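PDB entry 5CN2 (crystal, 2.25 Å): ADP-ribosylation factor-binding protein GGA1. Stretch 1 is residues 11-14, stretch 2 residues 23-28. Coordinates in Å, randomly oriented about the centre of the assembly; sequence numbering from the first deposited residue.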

ATOM      1  N   GLN A  11      -4.119  12.784   6.738  1.00 62.84           N
ATOM      2  CA  GLN A  11      -4.026  11.392   7.270  1.00 62.25           C
ATOM      3  C   GLN A  11      -3.913  10.369   6.136  1.00 55.68           C
ATOM      4  O   GLN A  11      -2.879   9.722   6.011  1.00 54.85           O
ATOM      5  CB  GLN A  11      -5.188  11.059   8.235  1.00 65.75           C
ATOM      6  CG  GLN A  11      -4.960  11.584   9.652  1.00 69.52           C
ATOM      7  CD  GLN A  11      -5.641  10.760  10.735  1.00 72.32           C
ATOM      8  OE1 GLN A  11      -6.465  11.275  11.494  1.00 77.57           O
ATOM      9  NE2 GLN A  11      -5.284   9.487  10.828  1.00 69.19           N
ATOM     10  N   ARG A  12      -4.958  10.237   5.314  1.00 50.53           N
ATOM     11  CA  ARG A  12      -4.968   9.276   4.205  1.00 42.68           C
ATOM     12  C   ARG A  12      -4.349   9.842   2.956  1.00 41.25           C
ATOM     13  O   ARG A  12      -4.926  10.727   2.336  1.00 39.41           O
ATOM     14  CB  ARG A  12      -6.379   8.845   3.856  1.00 44.12           C
ATOM     15  CG  ARG A  12      -6.986   7.927   4.870  1.00 43.45           C
ATOM     16  CD  ARG A  12      -6.416   6.527   4.786  1.00 40.39           C
ATOM     17  NE  ARG A  12      -7.222   5.723   5.679  1.00 37.65           N
ATOM     18  CZ  ARG A  12      -8.141   4.845   5.312  1.00 34.94           C
ATOM     19  NH1 ARG A  12      -8.360   4.561   4.034  1.00 34.36           N
ATOM     20  NH2 ARG A  12      -8.821   4.210   6.259  1.00 35.82           N
ATOM     21  N   HIS A  13      -3.180   9.311   2.596  1.00 37.65           N
ATOM     22  CA  HIS A  13      -2.459   9.694   1.419  1.00 36.60           C
ATOM     23  C   HIS A  13      -2.769   8.634   0.360  1.00 38.02           C
ATOM     24  O   HIS A  13      -2.994   7.478   0.687  1.00 35.35           O
ATOM     25  CB  HIS A  13      -0.956   9.742   1.727  1.00 39.06           C
ATOM     26  CG  HIS A  13      -0.611  10.537   2.958  1.00 41.06           C
ATOM     27  ND1 HIS A  13      -0.288  11.880   2.917  1.00 39.51           N
ATOM     28  CD2 HIS A  13      -0.520  10.172   4.262  1.00 40.31           C
ATOM     29  CE1 HIS A  13      -0.029  12.308   4.139  1.00 39.09           C
ATOM     30  NE2 HIS A  13      -0.155  11.291   4.974  1.00 41.42           N
ATOM     31  N   ILE A  14      -2.795   9.034  -0.903  1.00 42.00           N
ATOM     32  CA  ILE A  14      -3.206   8.146  -1.975  1.00 41.38           C
ATOM     33  C   ILE A  14      -1.966   7.603  -2.626  1.00 41.24           C
ATOM     34  O   ILE A  14      -1.149   8.360  -3.127  1.00 41.40           O
ATOM     35  CB  ILE A  14      -4.085   8.869  -3.017  1.00 45.95           C
ATOM     36  CG1 ILE A  14      -5.393   9.333  -2.346  1.00 49.46           C
ATOM     37  CG2 ILE A  14      -4.403   7.946  -4.189  1.00 45.16           C
ATOM     38  CD1 ILE A  14      -6.372  10.042  -3.263  1.00 50.75           C
ATOM     39  N   ILE A  23      -5.804   2.500  -3.498  1.00 31.78           N
ATOM     40  CA  ILE A  23      -4.883   2.129  -2.440  1.00 32.81           C
ATOM     41  C   ILE A  23      -4.524   3.430  -1.809  1.00 31.15           C
ATOM     42  O   ILE A  23      -4.024   4.298  -2.473  1.00 31.43           O
ATOM     43  CB  ILE A  23      -3.583   1.477  -2.980  1.00 33.93           C
ATOM     44  CG1 ILE A  23      -3.896   0.276  -3.868  1.00 36.47           C
ATOM     45  CG2 ILE A  23      -2.684   1.051  -1.843  1.00 33.71           C
ATOM     46  CD1 ILE A  23      -2.696  -0.290  -4.600  1.00 37.37           C
ATOM     47  N   ASP A  24      -4.782   3.568  -0.520  1.00 34.82           N
ATOM     48  CA  ASP A  24      -4.320   4.732   0.223  1.00 33.06           C
ATOM     49  C   ASP A  24      -3.796   4.282   1.574  1.00 34.34           C
ATOM     50  O   ASP A  24      -3.824   3.064   1.900  1.00 29.94           O
ATOM     51  CB  ASP A  24      -5.429   5.798   0.355  1.00 33.70           C
ATOM     52  CG  ASP A  24      -6.727   5.262   0.904  1.00 32.90           C
ATOM     53  OD1 ASP A  24      -6.751   4.221   1.587  1.00 37.70           O
ATOM     54  OD2 ASP A  24      -7.752   5.899   0.633  1.00 32.51           O
ATOM     55  N   TYR A  25      -3.287   5.236   2.359  1.00 34.58           N
ATOM     56  CA  TYR A  25      -2.562   4.848   3.580  1.00 34.12           C
ATOM     57  C   TYR A  25      -2.351   5.948   4.582  1.00 35.04           C
ATOM     58  O   TYR A  25      -2.292   7.118   4.222  1.00 36.42           O
ATOM     59  CB  TYR A  25      -1.191   4.244   3.209  1.00 32.68           C
ATOM     60  CG  TYR A  25      -0.279   5.207   2.531  1.00 32.05           C
ATOM     61  CD1 TYR A  25      -0.386   5.456   1.183  1.00 32.11           C
ATOM     62  CD2 TYR A  25       0.705   5.891   3.255  1.00 33.00           C
ATOM     63  CE1 TYR A  25       0.461   6.354   0.561  1.00 33.69           C
ATOM     64  CE2 TYR A  25       1.551   6.774   2.650  1.00 31.51           C
ATOM     65  CZ  TYR A  25       1.427   7.013   1.310  1.00 33.93           C
ATOM     66  OH  TYR A  25       2.267   7.922   0.712  1.00 36.63           O
ATOM     67  N   GLU A  26      -2.241   5.544   5.847  1.00 37.22           N
ATOM     68  CA  GLU A  26      -1.816   6.411   6.927  1.00 38.77           C
ATOM     69  C   GLU A  26      -0.322   6.218   7.125  1.00 42.18           C
ATOM     70  O   GLU A  26       0.207   5.108   6.995  1.00 40.03           O
ATOM     71  CB  GLU A  26      -2.581   6.072   8.207  1.00 42.29           C
ATOM     72  CG  GLU A  26      -4.064   6.400   8.088  1.00 45.98           C
ATOM     73  CD  GLU A  26      -4.924   5.863   9.211  1.00 48.25           C
ATOM     74  OE1 GLU A  26      -4.543   4.897   9.901  1.00 48.11           O
ATOM     75  OE2 GLU A  26      -6.029   6.411   9.374  1.00 61.32           O
ATOM     76  N   LEU A  27       0.372   7.303   7.420  1.00 43.42           N
ATOM     77  CA  LEU A  27       1.811   7.248   7.610  1.00 45.61           C
ATOM     78  C   LEU A  27       2.163   7.992   8.877  1.00 45.08           C
ATOM     79  O   LEU A  27       1.995   9.202   8.934  1.00 42.80           O
ATOM     80  CB  LEU A  27       2.523   7.877   6.425  1.00 49.06           C
ATOM     81  CG  LEU A  27       4.043   7.952   6.545  1.00 51.51           C
ATOM     82  CD1 LEU A  27       4.667   6.581   6.457  1.00 50.28           C
ATOM     83  CD2 LEU A  27       4.587   8.844   5.445  1.00 58.53           C
ATOM     84  N   THR A  28       2.639   7.260   9.882  1.00 41.77           N
ATOM     85  CA  THR A  28       2.995   7.849  11.161  1.00 46.14           C
ATOM     86  C   THR A  28       4.449   7.579  11.511  1.00 49.40           C
ATOM     87  O   THR A  28       5.043   6.592  11.086  1.00 52.73           O
ATOM     88  CB  THR A  28       2.143   7.265  12.280  1.00 45.56           C
ATOM     89  OG1 THR A  28       2.053   5.853  12.095  1.00 46.37           O
ATOM     90  CG2 THR A  28       0.767   7.853  12.247  1.00 47.76           C
TER

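Residues 11-14 and 23-28 belong to one chain and run in roughly opposite senses, their end-to-end directions 144° apart. The pairing is antiparallel and rests on two adjacent bridges. His13 and Tyr25 form the hydrogen-bonded pair, CA to CA 5.3 Å; Ile14 and Asp24 form the non-hydrogen-bonded pair, whose CA atoms lie closer, at 4.2 Å. Together the stretches bury 479 Å², both sides summed.

Backbone hydrogen bonding is concentrated at the first bridge. His13 N donates to Tyr25 O over 2.9 Å with a nearly linear N-H...O angle of 171°. In return Tyr25 N donates to His13 O at 2.8 Å, a shorter bond but a more bent one, at 141°. Two CA-H...O contacts extend this alignment towards Gln11: Arg12 CA lies 3.4 Å from Tyr25 O, and Glu26 CA lies 3.6 Å from Gln11 O, the latter with an angle of 171° at the hydrogen. Tyr25 O thus receives both an amide and a CA-H group. Gln11 O also comes within 3.2 Å of Tyr25 O, but both are acceptors, so this proximity is no hydrogen bond.

The charged contacts centre on Arg12. Its CA-to-CB bond points sideways, yet the side chain, with chi1 and chi2 both m and chi3 t, brings its end nearer the partner strand. Arg12 NH1 reaches Asp24 OD1 at 2.9 Å, a salt bridge that includes a hydrogen bond with an N-H...O angle of 131°. A second, long salt bridge separates Arg12 NE from Glu26 OE2 by 3.9 Å. Both carboxylate oxygens lie at the guanidinium edge, near its plane, where the N-H groups point. Glu26 OE2 is also 3.5 Å from Gln11 NE2, but the angle is too poor for a hydrogen bond.

The aromatic contact lies on the sheet face shared by His13 and Tyr25. His13 CB sits over the Tyr25 ring, 3.9 Å from its centroid and 23° off the normal, a CH-pi geometry that sets a polarised C-H group against the pi cloud. The two rings are related obliquely, their centroids 5.5 Å apart and planes inclined at 35°.

On the opposite face, Ile14 and Asp24 make a looser side-chain contact: Ile14 CG1 and Asp24 CB are 4.4 Å apart, a van der Waals approach between aliphatic carbons. The Asp24 carboxylate instead serves polar partners, OD1 engaging Arg12 and OD2 bonding to a residue just beyond the stretches.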